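Local coordinates for protein probable glutamine synthetase (Pseudomonas aeruginosa, PDB 4HPP) that is a probable glutamine synthetase that binds magnesium and glutamic acid in its catalytic domain, at residues A[417-420]-A[421-425]; A[108-111]-A[112-115]; A[429-432]-A[433-436]; A[43-46]-A[47-50]. One frame throughout, in Å; residues are numbered along the deposited sequence.

Contact 1 (A[417-420]-A[421-425])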
loop_
_atom_site.group_PDB
_atom_site.type_symbol
_atom_site.label_atom_id
_atom_site.label_comp_id
_atom_site.label_asym_id
_atom_site.label_seq_id
_atom_site.Cartn_x
_atom_site.Cartn_y
_atom_site.Cartn_z
ATOM N N LEU A 417 51.330 12.270 3.242
ATOM C CA LEU A 417 52.171 11.086 3.161
ATOM C C LEU A 417 51.932 10.101 4.282
ATOM O O LEU A 417 51.975 8.892 4.077
ATOM C CB LEU A 417 53.636 11.496 3.204
ATOM C CG LEU A 417 54.332 11.914 1.915
ATOM C CD1 LEU A 417 55.785 12.145 2.261
ATOM C CD2 LEU A 417 54.190 10.870 0.801
ATOM N N ALA A 418 51.676 10.615 5.474
ATOM C CA ALA A 418 51.369 9.735 6.607
ATOM C C ALA A 418 49.976 9.172 6.529
ATOM O O ALA A 418 49.757 7.933 6.729
ATOM C CB ALA A 418 51.560 10.465 7.900
ATOM N N MET A 419 49.018 10.053 6.210
ATOM C CA MET A 419 47.647 9.592 6.105
ATOM C C MET A 419 47.483 8.466 5.070
ATOM O O MET A 419 46.630 7.605 5.235
ATOM C CB MET A 419 46.689 10.732 5.815
ATOM C CG MET A 419 45.266 10.215 5.645
ATOM S SD MET A 419 44.807 9.834 3.950
ATOM C CE MET A 419 44.570 11.534 3.347
ATOM N N LYS A 420 48.278 8.466 4.007
ATOM C CA LYS A 420 48.069 7.479 2.946
ATOM C C LYS A 420 48.724 6.114 3.246
ATOM O O LYS A 420 48.141 5.048 2.977
ATOM C CB LYS A 420 48.549 8.036 1.597
ATOM C CG LYS A 420 47.670 9.086 0.930
ATOM C CD LYS A 420 46.350 8.468 0.446
ATOM C CE LYS A 420 45.372 9.571 0.055
ATOM N NZ LYS A 420 44.101 8.903 -0.301
ATOM N N ARG A 421 49.933 6.144 3.802
ATOM C CA ARG A 421 50.555 4.933 4.365
ATOM C C ARG A 421 49.525 4.192 5.208
ATOM O O ARG A 421 49.360 2.915 5.122
ATOM C CB ARG A 421 51.728 5.331 5.293
ATOM C CG ARG A 421 53.004 5.765 4.589
ATOM C CD ARG A 421 53.439 4.717 3.543
ATOM N NE ARG A 421 54.431 5.288 2.628
ATOM C CZ ARG A 421 54.808 4.741 1.478
ATOM N NH1 ARG A 421 54.287 3.596 1.085
ATOM N NH2 ARG A 421 55.717 5.352 0.725
ATOM N N HIS A 422 48.847 5.024 6.019
ATOM C CA HIS A 422 47.866 4.564 6.944
ATOM C C HIS A 422 46.669 4.025 6.219
ATOM O O HIS A 422 46.115 2.959 6.587
ATOM C CB HIS A 422 47.518 5.641 7.940
ATOM C CG HIS A 422 46.534 5.178 8.985
ATOM N ND1 HIS A 422 45.807 6.032 9.732
ATOM C CD2 HIS A 422 46.148 3.883 9.366
ATOM C CE1 HIS A 422 45.000 5.317 10.553
ATOM N NE2 HIS A 422 45.223 4.002 10.324
ATOM N N GLU A 423 46.274 4.716 5.156
ATOM C CA GLU A 423 45.223 4.188 4.329
ATOM C C GLU A 423 45.670 2.824 3.795
ATOM O O GLU A 423 44.924 1.854 3.883
ATOM C CB GLU A 423 44.867 5.146 3.192
ATOM C CG GLU A 423 43.825 4.553 2.268
ATOM C CD GLU A 423 43.597 5.357 1.006
ATOM O OE1 GLU A 423 43.238 4.731 -0.012
ATOM O OE2 GLU A 423 43.748 6.596 1.032
ATOM N N LEU A 424 46.886 2.721 3.265
ATOM C CA LEU A 424 47.290 1.417 2.715
ATOM C C LEU A 424 47.549 0.358 3.785
ATOM O O LEU A 424 47.207 -0.810 3.583
ATOM C CB LEU A 424 48.366 1.508 1.622
ATOM C CG LEU A 424 49.807 1.934 1.808
ATOM C CD1 LEU A 424 50.714 0.716 2.026
ATOM C CD2 LEU A 424 50.240 2.692 0.560
ATOM N N ALA A 425 48.073 0.757 4.947
ATOM C CA ALA A 425 48.029 -0.171 6.105
ATOM C C ALA A 425 46.609 -0.706 6.228
ATOM O O ALA A 425 46.412 -1.924 6.232
ATOM C CB ALA A 425 48.475 0.459 7.435
#

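Contact 2 (A[108-111]-A[112-115])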
loop_
_atom_site.group_PDB
_atom_site.type_symbol
_atom_site.label_atom_id
_atom_site.label_comp_id
_atom_site.label_asym_id
_atom_site.label_seq_id
_atom_site.Cartn_x
_atom_site.Cartn_y
_atom_site.Cartn_z
ATOM N N PRO A 108 43.942 22.446 1.241
ATOM C CA PRO A 108 44.140 22.099 -0.154
ATOM C C PRO A 108 43.576 23.152 -1.046
ATOM O O PRO A 108 44.232 23.467 -2.023
ATOM C CB PRO A 108 43.430 20.740 -0.323
ATOM C CG PRO A 108 43.096 20.318 1.058
ATOM C CD PRO A 108 42.954 21.577 1.876
ATOM N N ARG A 109 42.418 23.727 -0.704
ATOM C CA ARG A 109 41.902 24.943 -1.435
ATOM C C ARG A 109 42.916 26.113 -1.486
ATOM O O ARG A 109 43.269 26.599 -2.564
ATOM C CB ARG A 109 40.538 25.435 -0.915
ATOM C CG ARG A 109 39.687 25.938 -2.089
ATOM C CD ARG A 109 38.266 26.351 -1.800
ATOM N NE ARG A 109 38.241 27.766 -1.503
ATOM C CZ ARG A 109 37.551 28.655 -2.181
ATOM N NH1 ARG A 109 37.572 29.885 -1.775
ATOM N NH2 ARG A 109 36.831 28.308 -3.228
ATOM N N SER A 110 43.447 26.480 -0.319
ATOM C CA SER A 110 44.504 27.501 -0.187
ATOM C C SER A 110 45.725 27.227 -1.077
ATOM O O SER A 110 46.100 28.107 -1.873
ATOM C CB SER A 110 44.937 27.645 1.290
ATOM O OG SER A 110 43.989 28.397 2.049
ATOM N N LEU A 111 46.344 26.036 -0.941
ATOM C CA LEU A 111 47.440 25.616 -1.833
ATOM C C LEU A 111 47.056 25.855 -3.299
ATOM O O LEU A 111 47.816 26.498 -4.034
ATOM C CB LEU A 111 47.780 24.148 -1.657
ATOM C CG LEU A 111 48.492 23.485 -2.844
ATOM C CD1 LEU A 111 49.811 24.196 -3.099
ATOM C CD2 LEU A 111 48.725 21.999 -2.616
ATOM N N LEU A 112 45.878 25.383 -3.742
ATOM C CA LEU A 112 45.552 25.633 -5.150
ATOM C C LEU A 112 45.437 27.136 -5.452
ATOM O O LEU A 112 45.913 27.585 -6.495
ATOM C CB LEU A 112 44.344 24.844 -5.683
ATOM C CG LEU A 112 43.779 25.301 -7.061
ATOM C CD1 LEU A 112 44.794 25.097 -8.185
ATOM C CD2 LEU A 112 42.468 24.619 -7.379
ATOM N N ARG A 113 44.855 27.911 -4.541
ATOM C CA ARG A 113 44.786 29.352 -4.744
ATOM C C ARG A 113 46.141 30.074 -4.792
ATOM O O ARG A 113 46.229 31.175 -5.331
ATOM C CB ARG A 113 43.917 30.019 -3.696
ATOM C CG ARG A 113 43.824 31.517 -3.967
ATOM C CD ARG A 113 42.846 32.223 -3.051
ATOM N NE ARG A 113 43.354 32.346 -1.681
ATOM C CZ ARG A 113 43.114 31.471 -0.704
ATOM N NH1 ARG A 113 42.370 30.383 -0.933
ATOM N NH2 ARG A 113 43.629 31.682 0.505
ATOM N N ALA A 114 47.170 29.488 -4.187
ATOM C CA ALA A 114 48.481 30.122 -4.097
ATOM C C ALA A 114 49.214 29.846 -5.393
ATOM O O ALA A 114 50.092 30.613 -5.821
ATOM C CB ALA A 114 49.272 29.567 -2.917
ATOM N N GLU A 115 48.840 28.724 -5.997
ATOM C CA GLU A 115 49.478 28.210 -7.194
ATOM C C GLU A 115 48.906 28.910 -8.384
ATOM O O GLU A 115 49.618 29.239 -9.328
ATOM C CB GLU A 115 49.244 26.696 -7.294
ATOM C CG GLU A 115 49.796 26.033 -8.552
ATOM C CD GLU A 115 51.303 26.152 -8.636
ATOM O OE1 GLU A 115 51.885 26.534 -7.604
ATOM O OE2 GLU A 115 51.894 25.851 -9.703
#

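Contact 3 (A[429-432]-A[433-436])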
loop_
_atom_site.group_PDB
_atom_site.type_symbol
_atom_site.label_atom_id
_atom_site.label_comp_id
_atom_site.label_asym_id
_atom_site.label_seq_id
_atom_site.Cartn_x
_atom_site.Cartn_y
_atom_site.Cartn_z
ATOM N N GLY A 429 46.570 -6.937 2.322
ATOM C CA GLY A 429 46.195 -8.347 2.355
ATOM C C GLY A 429 44.912 -8.560 1.584
ATOM O O GLY A 429 44.730 -9.613 0.901
ATOM N N LEU A 430 44.052 -7.533 1.714
ATOM C CA LEU A 430 42.756 -7.384 1.047
ATOM C C LEU A 430 42.839 -7.596 -0.446
ATOM O O LEU A 430 43.606 -6.962 -1.149
ATOM C CB LEU A 430 42.178 -6.003 1.349
ATOM C CG LEU A 430 40.672 -5.906 1.559
ATOM C CD1 LEU A 430 40.130 -7.132 2.278
ATOM C CD2 LEU A 430 40.336 -4.645 2.335
ATOM N N SER A 431 42.040 -8.540 -0.907
ATOM C CA SER A 431 41.947 -8.952 -2.280
ATOM C C SER A 431 41.709 -7.731 -3.195
ATOM O O SER A 431 41.206 -6.696 -2.754
ATOM C CB SER A 431 40.749 -9.915 -2.316
ATOM O OG SER A 431 40.225 -10.112 -3.623
ATOM N N ASP A 432 42.063 -7.834 -4.467
ATOM C CA ASP A 432 41.670 -6.810 -5.404
ATOM C C ASP A 432 40.178 -6.489 -5.347
ATOM O O ASP A 432 39.782 -5.320 -5.335
ATOM C CB ASP A 432 42.096 -7.171 -6.821
ATOM C CG ASP A 432 43.499 -6.689 -7.133
ATOM O OD1 ASP A 432 43.942 -6.777 -8.320
ATOM O OD2 ASP A 432 44.170 -6.218 -6.170
ATOM N N ASP A 433 39.357 -7.532 -5.321
ATOM C CA ASP A 433 37.897 -7.415 -5.300
ATOM C C ASP A 433 37.339 -6.737 -4.035
ATOM O O ASP A 433 36.711 -5.691 -4.142
ATOM C CB ASP A 433 37.245 -8.772 -5.631
ATOM C CG ASP A 433 37.410 -9.152 -7.124
ATOM O OD1 ASP A 433 36.687 -10.033 -7.614
ATOM O OD2 ASP A 433 38.254 -8.555 -7.837
ATOM N N ASP A 434 37.591 -7.304 -2.857
ATOM C CA ASP A 434 37.277 -6.662 -1.561
ATOM C C ASP A 434 37.630 -5.160 -1.479
ATOM O O ASP A 434 36.899 -4.342 -0.928
ATOM C CB ASP A 434 37.981 -7.452 -0.460
ATOM C CG ASP A 434 37.691 -8.948 -0.568
ATOM O OD1 ASP A 434 36.553 -9.239 -1.033
ATOM O OD2 ASP A 434 38.575 -9.807 -0.242
ATOM N N LEU A 435 38.760 -4.813 -2.064
ATOM C CA LEU A 435 39.277 -3.478 -2.054
ATOM C C LEU A 435 38.388 -2.585 -2.905
ATOM O O LEU A 435 38.105 -1.456 -2.552
ATOM C CB LEU A 435 40.633 -3.548 -2.710
ATOM C CG LEU A 435 41.524 -2.337 -2.587
ATOM C CD1 LEU A 435 41.674 -1.956 -1.107
ATOM C CD2 LEU A 435 42.844 -2.680 -3.266
ATOM N N CYS A 436 37.947 -3.126 -4.031
ATOM C CA CYS A 436 37.074 -2.431 -4.936
ATOM C C CYS A 436 35.684 -2.293 -4.333
ATOM O O CYS A 436 35.065 -1.214 -4.371
ATOM C CB CYS A 436 37.029 -3.140 -6.276
ATOM S SG CYS A 436 35.429 -2.991 -7.045
#

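Contact 4 (A[43-46]-A[47-50])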
loop_
_atom_site.group_PDB
_atom_site.type_symbol
_atom_site.label_atom_id
_atom_site.label_comp_id
_atom_site.label_asym_id
_atom_site.label_seq_id
_atom_site.Cartn_x
_atom_site.Cartn_y
_atom_site.Cartn_z
ATOM N N PRO A 43 42.369 20.356 13.280
ATOM C CA PRO A 43 43.430 20.039 12.312
ATOM C C PRO A 43 43.592 18.536 12.054
ATOM O O PRO A 43 43.897 18.127 10.912
ATOM C CB PRO A 43 44.692 20.565 12.993
ATOM C CG PRO A 43 44.217 21.574 13.984
ATOM C CD PRO A 43 42.944 20.959 14.497
ATOM N N ALA A 44 43.371 17.729 13.094
ATOM C CA ALA A 44 43.551 16.278 12.999
ATOM C C ALA A 44 42.581 15.597 12.007
ATOM O O ALA A 44 42.835 14.437 11.603
ATOM C CB ALA A 44 43.504 15.608 14.378
ATOM N N ASN A 45 41.515 16.315 11.608
ATOM C CA ASN A 45 40.562 15.817 10.590
ATOM C C ASN A 45 41.258 15.608 9.253
ATOM O O ASN A 45 40.884 14.726 8.475
ATOM C CB ASN A 45 39.402 16.774 10.382
ATOM C CG ASN A 45 38.531 16.903 11.606
ATOM O OD1 ASN A 45 38.514 16.026 12.451
ATOM N ND2 ASN A 45 37.784 17.999 11.696
ATOM N N SER A 46 42.295 16.410 9.012
ATOM C CA SER A 46 43.117 16.278 7.812
ATOM C C SER A 46 44.017 15.027 7.827
ATOM O O SER A 46 44.594 14.655 6.794
ATOM C CB SER A 46 43.944 17.538 7.586
ATOM O OG SER A 46 43.127 18.698 7.663
ATOM N N SER A 47 44.104 14.338 8.957
ATOM C CA SER A 47 44.737 13.026 8.916
ATOM C C SER A 47 43.737 11.866 8.774
ATOM O O SER A 47 44.157 10.711 8.930
ATOM C CB SER A 47 45.631 12.778 10.152
ATOM O OG SER A 47 46.451 13.890 10.515
ATOM N N LEU A 48 42.434 12.124 8.545
ATOM C CA LEU A 48 41.510 10.979 8.367
ATOM C C LEU A 48 41.723 10.357 7.023
ATOM O O LEU A 48 41.798 11.059 6.019
ATOM C CB LEU A 48 40.028 11.314 8.527
ATOM C CG LEU A 48 39.417 11.684 9.898
ATOM C CD1 LEU A 48 38.145 12.505 9.740
ATOM C CD2 LEU A 48 39.140 10.504 10.800
ATOM N N THR A 49 41.841 9.030 7.049
ATOM C CA THR A 49 41.980 8.174 5.880
ATOM C C THR A 49 40.595 7.928 5.291
ATOM O O THR A 49 39.604 8.230 5.934
ATOM C CB THR A 49 42.606 6.785 6.236
ATOM O OG1 THR A 49 41.807 6.137 7.229
ATOM C CG2 THR A 49 44.024 6.934 6.731
ATOM N N PRO A 50 40.517 7.331 4.082
ATOM C CA PRO A 50 39.163 7.028 3.621
ATOM C C PRO A 50 38.317 6.184 4.590
ATOM O O PRO A 50 37.089 6.280 4.594
ATOM C CB PRO A 50 39.412 6.311 2.297
ATOM C CG PRO A 50 40.682 6.945 1.765
ATOM C CD PRO A 50 41.517 7.252 2.988
#

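Contact 1 (A[417-420]-A[421-425])
Arg421 opens the second half of this piece of helix 410-427 with a weak backbone bond, its N 3.4 Å from Leu417 O. With CG beside the backbone N (chi1 -76°), Arg421 CG rests 3.3 Å from Leu417 O; the chain bends only after it, and the guanidinium goes on to pair with Asp396 and Gln399. His422 N bonds to Ala418 O at 3.1 Å, and the CB of His422 touches the carbonyl oxygens of both Ala418 and Met419. Glu423 carries the polar side-chain contact. Its N reaches Met419 O, and its chain, extended beyond CG, runs alongside Lys420 in the same direction. Lys420 NZ meets Glu423 OE2 at 2.7 Å on the syn lone pair, an i to i+3 salt bridge with Lys420 CD resting 3.3 Å from that oxygen. Pro283 O also holds Lys420 NZ, and Ala285 N holds Glu423 OE1, so each charged end has a second partner. Leu424 N then bonds to Lys420 O at 2.7 Å. Around the helix, Leu417, Lys420 and Arg421 lie on helix 391-399, His422 touches Thr49 and Asp55, and Glu423 meets the loop at Thr284.

Contact 2 (A[108-111]-A[112-115])
Leu112 N to Pro108 O (3.1 Å) and Arg113 N to Arg109 O (2.9 Å) are the regular i to i+4 bonds of the first turn of helix 108-121, whereas further on Leu111 O takes two donors. Glu115 N comes to Leu111 O at 3.1 Å, with a C=O...N angle of 160°, while Ala114 N sits at the same distance but above the carbonyl plane; the bond from Ala114 N to Ser110 O is weak. Among the side chains, Arg113 and Ser110 meet across one turn. Arg113 leaves the helix extended through CD and then turns at chi3 (73°), which brings its guanidinium back over Ser110: NH2 is 3.6 Å from Ser110 OG, NH1 is 3.7 Å from Ser110 CA, and Ser110 O lies over one face of the group. Arg113 CB packs on Ser110 O at 3.4 Å.

The helix belongs to the glutamine synthetase catalytic domain and is wedged between helix 196-216, helix 342-358 and strand 89-97 of the N-terminal sheet. Leu112 CB leans on Arg109 O, and its side chain packs against both Ala199 and Ala347; Leu111 turns to Leu344 and to the loop at Leu408 and Pro409. Arg109 NH1 and Arg113 NH1 stand 4.9 Å apart, a like-charge pair whose repulsion is probably eased because Arg109 is bound by Asp200 and Asp71, with Asn95 OD1 receiving its NE. Glu115 CB touches Leu111 O, and the carboxylate beyond is divided between two arginines: OE1 pairs with Arg118 and OE2 with Arg354.

Contact 3 (A[429-432]-A[433-436])
Ser431 is the N-cap of helix 432-439, the short helix that follows helix 410-427 across a tight loop. The capping bond runs from Asp433 N to Ser431 OG at 3.2 Å. With OG anti to the backbone N (chi1 161°), the hydroxyl oxygen reaches Asp433 N, one of the first-turn amides that has no carbonyl of a preceding turn to bond to.

Two backbone bonds then start the regular helix. Leu435 N donates to Ser431 O at 3.2 Å, and Cys436 N to Asp432 O at 3.1 Å. Leu435 CB touches both of those oxygens, Ser431 O and Asp432 O.

Apolar packing comes from Leu430, just before the cap. Its side chain passes obliquely across that of Asp434, with CD1 3.5 Å from Asp434 CB and CG slightly farther off. Elsewhere on the turn, Asp432 and Cys436 touch Leu289 of helix 288-291, while Asp433 and Cys436 meet the loop residue Pro228.

Three consecutive acids, Asp432 to Asp434, gather at this N-terminal end, where the helix dipole would probably stabilise their negative charge. Asp434 has its main polar partner close by in the same helix: its OD1 forms a salt bridge with Arg437. The other carboxylate oxygen, Asp434 OD2, packs 3.0 Å from Ser431 CB.

Contact 4 (A[43-46]-A[47-50])
Pro43 O and Ser47 N are 4.3 Å apart, too far for an alpha-helical bond, and the chain here winds instead as a 3-10 turn. The carbonyl of Pro43 is taken one residue earlier, by Ser46 N at 3.0 Å. Next, Ala44 O accepts from Ser47 N at 2.9 Å, an i to i+3 bond in which the donor stands 64° out of the carbonyl plane. Ser47 CB also rests on that oxygen, at 3.6 Å, while its hydroxyl pairs with Ser58 in the same long loop.

Asn45 repeats the pattern. Its O accepts from Leu48 N at 3.0 Å, again with the donor above the plane, and the side chain of Leu48 folds along the same carbonyl. Leu48 CB lies 3.5 Å from Asn45 O, and with CG beside the backbone N (chi1 -70°) the branch CD1 is also brought to 3.7 Å from it. Both side chains also meet a second subunit: Asn45 packs on Phe148 of that chain and Leu48 on its Tyr181. Ser46, the last residue of the first half, turns its side chain to Trp104, which Pro43 touches as well.

After Leu48 the chain opens out, and Thr49 and Pro50 pack against helix 410-427. Consecutive i to i+3 bonds thus give the carbonyls of Pro43, Ala44 and Asn45 backbone donors inside a largely buried loop, and carbon atoms of Ser47 and Leu48 lie against the last two.

Contacts 1 and 4 touch directly, joining the N-terminal and catalytic parts of the protein: Glu423 OE2 lies 3.0 Å from Pro50 CD, Thr49 CG2 lies 3.1 Å from Met419 O, and Met419 CG lies 3.5 Å from Ser47 O. Contact 3 follows contact 1 in the chain, the two centres about 16 Å apart, so that helix 410-427 leads through a short loop into the capped helix 432-439. Contact 2 stands away from the rest, its nearest atoms about 9 Å from contact 1 and about 6 Å from contact 4, and its centre about 34 Å from that of contact 3. None of the four lines the glutamic acid pocket; the side chain of Cys436 in contact 3 is about 13 Å from a bound glutamic acid.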